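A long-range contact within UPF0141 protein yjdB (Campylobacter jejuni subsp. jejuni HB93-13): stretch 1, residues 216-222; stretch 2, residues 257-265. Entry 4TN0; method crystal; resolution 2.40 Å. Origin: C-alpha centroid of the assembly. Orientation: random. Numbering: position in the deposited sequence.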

# COMPACT_ATOMS: atom_id res chain seq x y z
N SER A 216 5.43 17.93 15.22
CA SER A 216 4.76 17.93 16.51
C SER A 216 4.38 16.47 16.81
O SER A 216 4.02 16.11 17.92
CB SER A 216 3.54 18.85 16.48
OG SER A 216 2.81 18.81 17.69
N TYR A 217 4.47 15.64 15.76
CA TYR A 217 4.09 14.23 15.76
C TYR A 217 5.21 13.26 15.38
O TYR A 217 6.20 13.62 14.74
CB TYR A 217 2.94 14.00 14.78
CG TYR A 217 1.61 14.55 15.20
CD1 TYR A 217 0.68 13.75 15.84
CD2 TYR A 217 1.27 15.87 14.93
CE1 TYR A 217 -0.55 14.23 16.22
CE2 TYR A 217 0.03 16.37 15.31
CZ TYR A 217 -0.87 15.55 15.95
OH TYR A 217 -2.11 16.03 16.32
N GLU A 218 5.04 12.00 15.78
CA GLU A 218 5.85 10.92 15.26
C GLU A 218 5.12 10.38 14.02
O GLU A 218 4.00 9.85 14.12
CB GLU A 218 6.05 9.82 16.31
CG GLU A 218 6.11 8.41 15.73
CD GLU A 218 6.14 7.33 16.80
OE1 GLU A 218 5.74 6.18 16.51
OE2 GLU A 218 6.59 7.64 17.93
N SER A 219 5.75 10.52 12.86
CA SER A 219 5.07 10.25 11.60
C SER A 219 5.68 9.07 10.86
O SER A 219 6.91 8.92 10.80
CB SER A 219 5.08 11.48 10.70
OG SER A 219 4.36 12.55 11.30
N SER A 220 4.82 8.24 10.30
CA SER A 220 5.27 7.15 9.46
C SER A 220 4.46 7.04 8.18
O SER A 220 3.25 7.33 8.16
CB SER A 220 5.20 5.83 10.23
OG SER A 220 6.03 5.90 11.38
N LEU A 221 5.14 6.66 7.10
CA LEU A 221 4.50 6.27 5.85
C LEU A 221 4.71 4.78 5.58
O LEU A 221 5.84 4.28 5.60
CB LEU A 221 5.02 7.10 4.68
CG LEU A 221 4.67 6.57 3.29
CD1 LEU A 221 3.18 6.61 3.05
CD2 LEU A 221 5.40 7.37 2.22
N PHE A 222 3.60 4.06 5.36
CA PHE A 222 3.70 2.69 4.88
C PHE A 222 2.91 2.56 3.59
O PHE A 222 1.71 2.88 3.54
CB PHE A 222 3.21 1.67 5.91
CG PHE A 222 3.53 0.25 5.53
CD1 PHE A 222 4.83 -0.12 5.26
CD2 PHE A 222 2.53 -0.69 5.41
CE1 PHE A 222 5.13 -1.42 4.88
CE2 PHE A 222 2.82 -1.97 5.05
CZ PHE A 222 4.13 -2.35 4.78
N PHE A 257 8.63 1.68 3.56
CA PHE A 257 8.38 2.33 4.85
C PHE A 257 9.27 3.54 5.08
O PHE A 257 10.46 3.54 4.73
CB PHE A 257 8.59 1.35 6.02
CG PHE A 257 8.40 1.99 7.38
CD1 PHE A 257 7.14 2.30 7.85
CD2 PHE A 257 9.50 2.28 8.18
CE1 PHE A 257 6.97 2.88 9.09
CE2 PHE A 257 9.33 2.87 9.42
CZ PHE A 257 8.07 3.17 9.87
N TRP A 258 8.68 4.57 5.66
CA TRP A 258 9.44 5.72 6.09
C TRP A 258 8.90 6.24 7.42
O TRP A 258 7.70 6.21 7.66
CB TRP A 258 9.42 6.83 5.04
CG TRP A 258 10.14 8.06 5.47
CD1 TRP A 258 11.45 8.36 5.23
CD2 TRP A 258 9.60 9.17 6.19
NE1 TRP A 258 11.76 9.58 5.77
CE2 TRP A 258 10.64 10.10 6.37
CE3 TRP A 258 8.34 9.46 6.72
CZ2 TRP A 258 10.46 11.30 7.04
CZ3 TRP A 258 8.16 10.66 7.39
CH2 TRP A 258 9.21 11.56 7.55
N SER A 259 9.80 6.74 8.25
CA SER A 259 9.41 7.36 9.51
C SER A 259 10.43 8.41 9.88
O SER A 259 11.59 8.31 9.50
CB SER A 259 9.29 6.33 10.62
OG SER A 259 8.75 6.91 11.79
N ASN A 260 9.99 9.42 10.63
CA ASN A 260 10.90 10.41 11.19
C ASN A 260 11.50 9.90 12.50
O ASN A 260 12.57 10.34 12.92
CB ASN A 260 10.18 11.74 11.42
CG ASN A 260 8.90 11.57 12.21
OD1 ASN A 260 8.76 10.62 12.98
ND2 ASN A 260 7.95 12.48 12.02
N ASP A 261 10.80 8.95 13.11
CA ASP A 261 11.33 8.17 14.22
C ASP A 261 12.29 7.16 13.64
O ASP A 261 11.86 6.13 13.11
CB ASP A 261 10.18 7.49 14.96
CG ASP A 261 10.64 6.63 16.14
OD1 ASP A 261 11.74 6.05 16.10
OD2 ASP A 261 9.85 6.53 17.10
N GLU A 262 13.58 7.42 13.75
CA GLU A 262 14.53 6.56 13.07
C GLU A 262 14.88 5.31 13.84
O GLU A 262 15.90 4.67 13.58
CB GLU A 262 15.79 7.32 12.64
CG GLU A 262 15.59 7.95 11.24
CD GLU A 262 16.87 8.41 10.58
OE1 GLU A 262 17.92 8.43 11.26
OE2 GLU A 262 16.83 8.74 9.36
N LYS A 263 14.04 4.95 14.80
CA LYS A 263 14.25 3.69 15.47
C LYS A 263 13.35 2.66 14.78
O LYS A 263 13.71 1.49 14.60
CB LYS A 263 13.92 3.81 16.96
CG LYS A 263 13.95 2.49 17.69
CD LYS A 263 12.57 1.99 18.07
CE LYS A 263 12.69 0.67 18.83
NZ LYS A 263 11.53 0.39 19.72
N LEU A 264 12.20 3.15 14.33
CA LEU A 264 11.31 2.39 13.46
C LEU A 264 12.00 2.22 12.12
O LEU A 264 12.02 1.12 11.55
CB LEU A 264 9.98 3.12 13.29
CG LEU A 264 9.25 3.30 14.62
CD1 LEU A 264 7.90 4.00 14.44
CD2 LEU A 264 9.10 1.95 15.31
N MET A 265 12.58 3.31 11.65
CA MET A 265 13.32 3.30 10.40
C MET A 265 14.39 2.23 10.38
O MET A 265 14.65 1.63 9.33
CB MET A 265 13.95 4.67 10.16
CG MET A 265 14.23 4.97 8.72
SD MET A 265 12.72 5.41 7.84
CE MET A 265 13.45 5.87 6.27

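Strands 218-222 and 257-259 run antiparallel, their N-to-C directions 169° apart, and the pairing is fixed by two short backbone hydrogen bonds: Leu221 N to Trp258 O at 2.7 Å and Trp258 N to Leu221 O at 2.9 Å. Ser220 faces Ser259 and Phe222 faces Phe257 as non-hydrogen-bonded pairs, so these four side chains share one face of the sheet while Leu221 and Trp258 occupy the other.

Where the second strand ends, Asn260 carries the pairing on with both backbone and side chain: backbone Asn260 N donates to Ser219 O at 3.1 Å. Although the CA-to-CB bond of Asn260 points sideways, its p rotamer (chi1 52°) brings the side-chain amide nearer the first stretch. There Asn260 OD1 accepts from Ser219 N at 3.0 Å with an N-H...O angle of 157°, whereas the bond from Asn260 ND2 to Tyr217 O is weak, at 3.4 Å and 131°.

Ser219 O takes a second hydrogen bond, from Ser259 OG at 2.9 Å. With chi1 at -173°, Ser259 OG is also placed to accept from Asp261 N at 3.2 Å, and Ser259 OG lies 2.9 Å from Ser220 OG.

Asp261 holds its carboxylate in the turn: OD1 accepts from Lys263 N at 2.9 Å and, weakly, from Leu264 N at 3.4 Å. Its OD2 nevertheless comes within 3.5 Å of Glu218 OE2, a close approach of like charges that supplies no salt bridge. The Glu218 chi1 of 145° lies between wells, and OE1 is hydrogen-bonded elsewhere in the structure.

Phe222, Phe257 and Trp258 all adopt t at chi1. Phe257 CB meets the edge of the Phe222 ring, 4.1 Å from Phe222 CD1, so the two rings are not stacked through this contact. Phe257 CE1 approaches Ser220 CB at 3.6 Å. On the other face, Leu221 CB and Trp258 CB are 4.4 Å apart.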